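Local coordinates for protein trans-4-hydroxy-L-proline dehydratase (PDB 6VXC) that dehydrates trans-4-hydroxy-L-proline to (S)-1-pyrroline-5-carboxylate by glycyl radical chemistry, a step in the anaerobic breakdown of hydroxyproline, at residues Lys514-Ile525 with Ala642-Arg650; Leu600-Phe608 with Ala677-Ala685. All blocks are in the same frame, centred on the assembly; numbering follows the deposited sequence.

Interaction 1 (Lys514-Ile525 with Ala642-Arg650); sequences KKQLHYMIDIKI and AYYNEVTGR
Arg-650 reaches back from the turn after helix 630-647 and lays its guanidinium over Ile-521, whose CG2 sits against one face. Its chain, extended from CG to NE, brings the nitrogens to Asp-522: NH1 and NH2 both grip the single oxygen OD1, with carboxylate and guanidinium planes turned 74° apart. Along its NE-NH2 edge the same group holds its own helix end, NE bonding Glu-646 O at 2.9 Å and NH2, serving both carboxylates, forming a 2.7 Å salt bridge to the anti lone pair of Glu-646 OE2. His-518 ND1 meets OE2 on the syn side, near its own ring plane but 33° out of the carboxylate plane; the 2.5 Å between ND1 and OE2 is unusually short and its exact length doubtful. A water joins Glu-646 OE1 to Lys-514 O. On the buried side of this network, Ile-521 CG2 packs on Val-647 CG2 at 3.9 Å, and Leu-517 lies against Ala-642 and the edge of Tyr-643, whose hydroxyl bonds Ile-570 O. The helical segments cross at -40°, joined by a His-carboxylate hydrogen bond and an Asp-Glu-Arg salt-bridge network, in the PFL-like part of this glycyl radical enzyme; the Tyr-643 side chain is about 11 Å from that of Glu-456, by similarity the proton acceptor.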
loop_
_atom_site.group_PDB
_atom_site.type_symbol
_atom_site.label_atom_id
_atom_site.label_comp_id
_atom_site.label_asym_id
_atom_site.label_seq_id
_atom_site.Cartn_x
_atom_site.Cartn_y
_atom_site.Cartn_z
ATOM N N LYS A 514 4.762 22.495 17.676
ATOM C CA LYS A 514 3.963 22.832 16.505
ATOM C C LYS A 514 4.760 23.656 15.498
ATOM O O LYS A 514 4.590 23.484 14.282
ATOM C CB LYS A 514 2.693 23.563 16.940
ATOM C CG LYS A 514 1.678 22.638 17.624
ATOM C CD LYS A 514 0.284 23.261 17.681
ATOM C CE LYS A 514 0.200 24.411 18.686
ATOM N NZ LYS A 514 -1.182 24.974 18.861
ATOM N N LYS A 515 5.672 24.506 15.974
ATOM C CA LYS A 515 6.529 25.243 15.047
ATOM C C LYS A 515 7.515 24.317 14.346
ATOM O O LYS A 515 7.748 24.462 13.143
ATOM C CB LYS A 515 7.290 26.356 15.763
ATOM C CG LYS A 515 6.444 27.521 16.234
ATOM C CD LYS A 515 7.377 28.589 16.800
ATOM C CE LYS A 515 6.656 29.605 17.647
ATOM N NZ LYS A 515 7.662 30.545 18.218
ATOM N N GLN A 516 8.102 23.356 15.070
ATOM C CA GLN A 516 8.962 22.396 14.391
ATOM C C GLN A 516 8.171 21.602 13.359
ATOM O O GLN A 516 8.645 21.385 12.243
ATOM C CB GLN A 516 9.627 21.464 15.395
ATOM C CG GLN A 516 10.582 22.159 16.344
ATOM C CD GLN A 516 11.931 22.425 15.718
ATOM O OE1 GLN A 516 12.191 22.051 14.571
ATOM N NE2 GLN A 516 12.807 23.056 16.480
ATOM N N LEU A 517 6.946 21.199 13.708
ATOM C CA LEU A 517 6.084 20.474 12.781
ATOM C C LEU A 517 5.807 21.289 11.520
ATOM O O LEU A 517 5.896 20.770 10.404
ATOM C CB LEU A 517 4.775 20.118 13.482
ATOM C CG LEU A 517 3.700 19.342 12.733
ATOM C CD1 LEU A 517 4.286 18.061 12.200
ATOM C CD2 LEU A 517 2.545 19.054 13.688
ATOM N N HIS A 518 5.417 22.553 11.695
ATOM C CA HIS A 518 5.135 23.430 10.563
ATOM C C HIS A 518 6.332 23.503 9.629
ATOM O O HIS A 518 6.192 23.382 8.413
ATOM C CB HIS A 518 4.753 24.827 11.069
ATOM C CG HIS A 518 4.566 25.847 9.981
ATOM N ND1 HIS A 518 3.510 25.811 9.092
ATOM C CD2 HIS A 518 5.291 26.943 9.655
ATOM C CE1 HIS A 518 3.594 26.841 8.267
ATOM N NE2 HIS A 518 4.664 27.543 8.587
ATOM N N TYR A 519 7.527 23.675 10.192
ATOM C CA TYR A 519 8.727 23.760 9.367
ATOM C C TYR A 519 8.962 22.463 8.603
ATOM O O TYR A 519 9.241 22.475 7.399
ATOM C CB TYR A 519 9.924 24.081 10.251
ATOM C CG TYR A 519 11.252 24.130 9.525
ATOM C CD1 TYR A 519 11.536 25.153 8.625
ATOM C CD2 TYR A 519 12.230 23.182 9.772
ATOM C CE1 TYR A 519 12.754 25.216 7.981
ATOM C CE2 TYR A 519 13.453 23.230 9.136
ATOM C CZ TYR A 519 13.711 24.251 8.238
ATOM O OH TYR A 519 14.923 24.313 7.596
ATOM N N MET A 520 8.850 21.324 9.292
ATOM C CA MET A 520 9.147 20.054 8.637
ATOM C C MET A 520 8.111 19.736 7.558
ATOM O O MET A 520 8.455 19.196 6.496
ATOM C CB MET A 520 9.229 18.945 9.696
ATOM C CG MET A 520 9.956 17.673 9.252
ATOM S SD MET A 520 11.616 17.957 8.577
ATOM C CE MET A 520 12.329 18.883 9.920
ATOM N N ILE A 521 6.842 20.062 7.812
ATOM C CA ILE A 521 5.818 19.879 6.789
ATOM C C ILE A 521 6.072 20.820 5.605
ATOM O O ILE A 521 5.959 20.419 4.440
ATOM C CB ILE A 521 4.408 20.068 7.388
ATOM C CG1 ILE A 521 4.121 19.021 8.487
ATOM C CG2 ILE A 521 3.343 19.992 6.291
ATOM C CD1 ILE A 521 4.316 17.592 8.045
ATOM N N ASP A 522 6.430 22.077 5.878
ATOM C CA ASP A 522 6.772 22.987 4.785
ATOM C C ASP A 522 7.890 22.408 3.917
ATOM O O ASP A 522 7.815 22.455 2.685
ATOM C CB ASP A 522 7.187 24.354 5.334
ATOM C CG ASP A 522 6.010 25.291 5.570
ATOM O OD1 ASP A 522 4.864 24.948 5.222
ATOM O OD2 ASP A 522 6.243 26.398 6.104
ATOM N N ILE A 523 8.934 21.856 4.545
ATOM C CA ILE A 523 10.039 21.262 3.789
ATOM C C ILE A 523 9.538 20.120 2.913
ATOM O O ILE A 523 9.901 20.011 1.736
ATOM C CB ILE A 523 11.147 20.776 4.738
ATOM C CG1 ILE A 523 11.887 21.951 5.357
ATOM C CG2 ILE A 523 12.121 19.836 4.010
ATOM C CD1 ILE A 523 12.936 21.488 6.353
ATOM N N LYS A 524 8.746 19.217 3.504
ATOM C CA LYS A 524 8.245 18.049 2.781
ATOM C C LYS A 524 7.354 18.459 1.614
ATOM O O LYS A 524 7.454 17.907 0.518
ATOM C CB LYS A 524 7.489 17.131 3.744
ATOM C CG LYS A 524 6.780 15.939 3.098
ATOM C CD LYS A 524 7.757 14.986 2.428
ATOM C CE LYS A 524 7.048 13.709 1.974
ATOM N NZ LYS A 524 7.863 12.914 1.021
ATOM N N ILE A 525 6.452 19.407 1.849
ATOM C CA ILE A 525 5.492 19.817 0.831
ATOM C C ILE A 525 6.202 20.475 -0.349
ATOM O O ILE A 525 5.858 20.234 -1.508
ATOM C CB ILE A 525 4.443 20.763 1.453
ATOM C CG1 ILE A 525 3.631 20.070 2.558
ATOM C CG2 ILE A 525 3.517 21.317 0.384
ATOM C CD1 ILE A 525 2.462 19.274 2.076
ATOM N N ALA A 642 -3.161 18.947 15.611
ATOM C CA ALA A 642 -2.085 19.777 15.085
ATOM C C ALA A 642 -1.589 19.233 13.759
ATOM O O ALA A 642 -1.350 19.998 12.817
ATOM C CB ALA A 642 -0.935 19.862 16.088
ATOM N N TYR A 643 -1.430 17.908 13.675
ATOM C CA TYR A 643 -0.994 17.268 12.435
ATOM C C TYR A 643 -2.022 17.449 11.330
ATOM O O TYR A 643 -1.693 17.878 10.215
ATOM C CB TYR A 643 -0.728 15.783 12.699
ATOM C CG TYR A 643 -0.158 15.030 11.527
ATOM C CD1 TYR A 643 1.077 15.370 10.995
ATOM C CD2 TYR A 643 -0.828 13.943 10.978
ATOM C CE1 TYR A 643 1.626 14.664 9.939
ATOM C CE2 TYR A 643 -0.290 13.234 9.912
ATOM C CZ TYR A 643 0.938 13.598 9.397
ATOM O OH TYR A 643 1.504 12.913 8.342
ATOM N N TYR A 644 -3.280 17.139 11.631
ATOM C CA TYR A 644 -4.364 17.369 10.686
ATOM C C TYR A 644 -4.381 18.818 10.211
ATOM O O TYR A 644 -4.478 19.087 9.011
ATOM C CB TYR A 644 -5.695 17.018 11.345
ATOM C CG TYR A 644 -6.918 17.502 10.613
ATOM C CD1 TYR A 644 -7.461 16.756 9.579
ATOM C CD2 TYR A 644 -7.539 18.696 10.964
ATOM C CE1 TYR A 644 -8.572 17.185 8.898
ATOM C CE2 TYR A 644 -8.666 19.144 10.277
ATOM C CZ TYR A 644 -9.175 18.370 9.242
ATOM O OH TYR A 644 -10.273 18.765 8.537
ATOM N N ASN A 645 -4.276 19.767 11.147
ATOM C CA ASN A 645 -4.376 21.182 10.802
ATOM C C ASN A 645 -3.186 21.658 9.984
ATOM O O ASN A 645 -3.350 22.495 9.090
ATOM C CB ASN A 645 -4.490 22.034 12.070
ATOM C CG ASN A 645 -5.881 21.997 12.694
ATOM O OD1 ASN A 645 -6.882 21.890 12.005
ATOM N ND2 ASN A 645 -5.934 22.096 14.011
ATOM N N GLU A 646 -1.998 21.129 10.253
ATOM C CA GLU A 646 -0.806 21.578 9.546
ATOM C C GLU A 646 -0.786 21.112 8.095
ATOM O O GLU A 646 -0.268 21.826 7.224
ATOM C CB GLU A 646 0.432 21.082 10.282
ATOM C CG GLU A 646 1.729 21.618 9.743
ATOM C CD GLU A 646 1.778 23.119 9.809
ATOM O OE1 GLU A 646 1.507 23.680 10.898
ATOM O OE2 GLU A 646 2.086 23.727 8.768
ATOM N N VAL A 647 -1.364 19.949 7.810
ATOM C CA VAL A 647 -1.263 19.333 6.491
ATOM C C VAL A 647 -2.500 19.589 5.633
ATOM O O VAL A 647 -2.381 19.918 4.454
ATOM C CB VAL A 647 -0.978 17.819 6.623
ATOM C CG1 VAL A 647 -1.076 17.143 5.251
ATOM C CG2 VAL A 647 0.384 17.603 7.213
ATOM N N THR A 648 -3.696 19.431 6.203
ATOM C CA THR A 648 -4.916 19.304 5.403
ATOM C C THR A 648 -5.321 20.610 4.707
ATOM O O THR A 648 -5.402 21.672 5.330
ATOM C CB THR A 648 -6.067 18.829 6.293
ATOM O OG1 THR A 648 -5.703 17.610 6.950
ATOM C CG2 THR A 648 -7.325 18.606 5.468
ATOM N N GLY A 649 -5.665 20.513 3.429
ATOM C CA GLY A 649 -6.127 21.665 2.687
ATOM C C GLY A 649 -5.041 22.416 1.953
ATOM O O GLY A 649 -5.353 23.325 1.186
ATOM N N ARG A 650 -3.780 22.079 2.170
ATOM C CA ARG A 650 -2.749 22.643 1.324
ATOM C C ARG A 650 -2.992 22.189 -0.114
ATOM O O ARG A 650 -3.322 21.026 -0.340
ATOM C CB ARG A 650 -1.361 22.193 1.767
ATOM C CG ARG A 650 -0.929 22.653 3.130
ATOM C CD ARG A 650 0.400 22.021 3.424
ATOM N NE ARG A 650 0.948 22.456 4.701
ATOM C CZ ARG A 650 2.029 23.218 4.846
ATOM N NH1 ARG A 650 2.693 23.649 3.782
ATOM N NH2 ARG A 650 2.450 23.533 6.059
HETATM O O HOH W 1 1.970 22.798 13.467
#

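Interaction 2 (Leu600-Phe608 with Ala677-Ala685); sequences LLKALDANF and ASPNGRLCA
Phe-608 turns the rim of its ring to the loop 677-685, with Ser-678 O lying in the ring plane, 3.7 Å from CZ. Around this rim the packing is close: Leu-683 CD2 comes obliquely to within 3.5 Å of Phe-608 CD2, and Gly-681 CA and Ala-677 CB approach CZ and CE2. Leu-604 continues the apolar surface with two branches. Its CD2 presses on Ser-678 O at 3.5 Å, while the leucine side chain crosses that of Pro-679 at about a right angle, bringing CD1 to 4.0 Å from Pro-679 CG; Leu-600 CD2 adds a lighter touch on Pro-679 CB.

The opposite end of the contact is polar and includes water. A first torsion of -155° swings the Asn-607 side-chain amide away from its own backbone N and toward Cys-684, whose N-H gives OD1 a nearly straight bond of 2.8 Å, tilted 27° from the amide plane. One water links Asn-607 ND2 to Cys-684 O; a second joins two backbone groups, Leu-604 O and Ala-677 N. Asn-607, at positive phi, closes helix 597-605 through Phe-608 N to Ala-603 O and Asn-607 N to Leu-604 O: a Schellman helix ending whose C-prime side-chain carbonyl accepts a bond from the loop 677-685.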
loop_
_atom_site.group_PDB
_atom_site.type_symbol
_atom_site.label_atom_id
_atom_site.label_comp_id
_atom_site.label_asym_id
_atom_site.label_seq_id
_atom_site.Cartn_x
_atom_site.Cartn_y
_atom_site.Cartn_z
ATOM N N LEU A 600 15.380 15.753 32.737
ATOM C CA LEU A 600 14.867 14.870 31.696
ATOM C C LEU A 600 15.813 14.821 30.506
ATOM O O LEU A 600 16.141 13.745 29.998
ATOM C CB LEU A 600 13.470 15.322 31.249
ATOM C CG LEU A 600 12.929 14.575 30.020
ATOM C CD1 LEU A 600 12.723 13.075 30.307
ATOM C CD2 LEU A 600 11.641 15.196 29.516
ATOM N N LEU A 601 16.297 15.981 30.073
ATOM C CA LEU A 601 17.171 16.005 28.910
ATOM C C LEU A 601 18.480 15.268 29.180
ATOM O O LEU A 601 19.022 14.617 28.281
ATOM C CB LEU A 601 17.421 17.450 28.485
ATOM C CG LEU A 601 16.144 18.180 28.045
ATOM C CD1 LEU A 601 16.445 19.618 27.663
ATOM C CD2 LEU A 601 15.463 17.468 26.889
ATOM N N LYS A 602 19.027 15.393 30.396
ATOM C CA LYS A 602 20.199 14.599 30.752
ATOM C C LYS A 602 19.886 13.111 30.708
ATOM O O LYS A 602 20.687 12.314 30.213
ATOM C CB LYS A 602 20.718 14.982 32.138
ATOM C CG LYS A 602 21.335 16.381 32.259
ATOM C CD LYS A 602 21.783 16.612 33.701
ATOM C CE LYS A 602 22.288 18.030 33.929
ATOM N NZ LYS A 602 23.366 18.410 32.985
ATOM N N ALA A 603 18.725 12.722 31.235
ATOM C CA ALA A 603 18.337 11.316 31.226
ATOM C C ALA A 603 18.243 10.781 29.799
ATOM O O ALA A 603 18.761 9.704 29.492
ATOM C CB ALA A 603 17.011 11.143 31.965
ATOM N N LEU A 604 17.599 11.532 28.907
ATOM C CA LEU A 604 17.489 11.091 27.520
ATOM C C LEU A 604 18.868 10.939 26.886
ATOM O O LEU A 604 19.156 9.934 26.226
ATOM C CB LEU A 604 16.620 12.075 26.724
ATOM C CG LEU A 604 15.174 12.268 27.205
ATOM C CD1 LEU A 604 14.418 13.269 26.336
ATOM C CD2 LEU A 604 14.418 10.934 27.292
ATOM N N ASP A 605 19.747 11.929 27.094
ATOM C CA ASP A 605 21.076 11.867 26.499
ATOM C C ASP A 605 21.862 10.658 26.994
ATOM O O ASP A 605 22.646 10.080 26.241
ATOM C CB ASP A 605 21.837 13.157 26.792
ATOM C CG ASP A 605 23.154 13.232 26.049
ATOM O OD1 ASP A 605 23.133 13.359 24.806
ATOM O OD2 ASP A 605 24.206 13.158 26.711
ATOM N N ALA A 606 21.632 10.237 28.228
ATOM C CA ALA A 606 22.305 9.082 28.796
ATOM C C ALA A 606 21.564 7.777 28.521
ATOM O O ALA A 606 21.913 6.740 29.098
ATOM C CB ALA A 606 22.480 9.276 30.303
ATOM N N ASN A 607 20.539 7.803 27.669
ATOM C CA ASN A 607 19.714 6.622 27.438
ATOM C C ASN A 607 19.219 6.050 28.766
ATOM O O ASN A 607 19.117 4.837 28.936
ATOM C CB ASN A 607 20.468 5.560 26.622
ATOM C CG ASN A 607 19.522 4.626 25.859
ATOM O OD1 ASN A 607 18.376 4.996 25.559
ATOM N ND2 ASN A 607 19.993 3.423 25.546
ATOM N N PHE A 608 18.939 6.939 29.720
ATOM C CA PHE A 608 18.461 6.654 31.070
ATOM C C PHE A 608 19.500 5.963 31.942
ATOM O O PHE A 608 19.202 5.616 33.087
ATOM C CB PHE A 608 17.169 5.836 31.047
ATOM C CG PHE A 608 15.994 6.604 30.495
ATOM C CD1 PHE A 608 15.311 7.513 31.284
ATOM C CD2 PHE A 608 15.591 6.433 29.183
ATOM C CE1 PHE A 608 14.250 8.213 30.791
ATOM C CE2 PHE A 608 14.514 7.136 28.677
ATOM C CZ PHE A 608 13.842 8.025 29.483
ATOM N N ALA A 677 16.595 8.173 22.770
ATOM C CA ALA A 677 15.582 7.870 23.764
ATOM C C ALA A 677 14.538 8.974 23.775
ATOM O O ALA A 677 14.825 10.129 23.459
ATOM C CB ALA A 677 16.213 7.720 25.146
ATOM N N SER A 678 13.312 8.613 24.115
ATOM C CA SER A 678 12.228 9.577 24.174
ATOM C C SER A 678 11.654 9.662 25.580
ATOM O O SER A 678 11.845 8.752 26.398
ATOM C CB SER A 678 11.111 9.248 23.164
ATOM O OG SER A 678 10.767 7.878 23.108
ATOM N N PRO A 679 10.968 10.770 25.897
ATOM C CA PRO A 679 10.515 11.010 27.281
ATOM C C PRO A 679 9.565 9.956 27.837
ATOM O O PRO A 679 9.388 9.901 29.057
ATOM C CB PRO A 679 9.810 12.375 27.182
ATOM C CG PRO A 679 10.477 13.041 26.034
ATOM C CD PRO A 679 10.795 11.956 25.046
ATOM N N ASN A 680 8.908 9.157 27.000
ATOM C CA ASN A 680 7.985 8.162 27.536
ATOM C C ASN A 680 8.698 6.961 28.140
ATOM O O ASN A 680 8.039 6.120 28.758
ATOM C CB ASN A 680 7.026 7.674 26.453
ATOM C CG ASN A 680 7.742 6.933 25.348
ATOM O OD1 ASN A 680 8.854 7.296 24.970
ATOM N ND2 ASN A 680 7.120 5.885 24.829
ATOM N N GLY A 681 10.019 6.869 27.994
ATOM C CA GLY A 681 10.772 5.735 28.481
ATOM C C GLY A 681 11.251 4.793 27.399
ATOM O O GLY A 681 12.002 3.865 27.705
ATOM N N ARG A 682 10.852 5.004 26.148
ATOM C CA ARG A 682 11.400 4.223 25.042
ATOM C C ARG A 682 12.891 4.504 24.912
ATOM O O ARG A 682 13.330 5.650 25.030
ATOM C CB ARG A 682 10.654 4.569 23.747
ATOM C CG ARG A 682 11.200 3.933 22.485
ATOM C CD ARG A 682 10.731 4.681 21.215
ATOM N NE ARG A 682 11.826 4.711 20.260
ATOM C CZ ARG A 682 12.846 5.562 20.325
ATOM N NH1 ARG A 682 12.887 6.462 21.290
ATOM N NH2 ARG A 682 13.819 5.497 19.432
ATOM N N LEU A 683 13.686 3.453 24.743
ATOM C CA LEU A 683 15.123 3.657 24.719
ATOM C C LEU A 683 15.622 3.950 23.305
ATOM O O LEU A 683 14.919 3.753 22.308
ATOM C CB LEU A 683 15.854 2.453 25.303
ATOM C CG LEU A 683 15.536 2.117 26.762
ATOM C CD1 LEU A 683 16.401 0.969 27.223
ATOM C CD2 LEU A 683 15.715 3.322 27.674
ATOM N N CYS A 684 16.882 4.396 23.252
ATOM C CA CYS A 684 17.534 4.817 22.019
ATOM C C CYS A 684 17.501 3.721 20.965
ATOM O O CYS A 684 17.793 2.553 21.242
ATOM C CB CYS A 684 18.991 5.217 22.326
ATOM S SG CYS A 684 19.965 5.713 20.887
ATOM N N ALA A 685 17.157 4.116 19.738
ATOM C CA ALA A 685 17.139 3.260 18.558
ATOM C C ALA A 685 16.065 2.167 18.598
ATOM O O ALA A 685 16.036 1.319 17.701
ATOM C CB ALA A 685 18.509 2.612 18.308
HETATM O O HOH W 2 19.512 8.771 23.367
HETATM O O HOH W 3 18.995 1.465 23.503
#

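In the fold
Followed from the N terminus, the chain first lays down 514-525 on the long helix 506-538, then 600-608 at the end of helix 597-605. It returns to the first with 642-650, closing interaction 1 across 116 intervening residues, and reaches 677-685 to close interaction 2 across 68. The segments alternate, so the two loops cross: each contains one partner of the other. Their centres lie 26 Å apart and the nearest atoms about 12 Å apart, without touching. Interaction 1 ties helix 506-538 to helix 630-647; interaction 2 ties helix 597-605 to the loop between helices 667-673 and 703-711. Helix 473-481 borders both, touching Leu-517 and Pro-679.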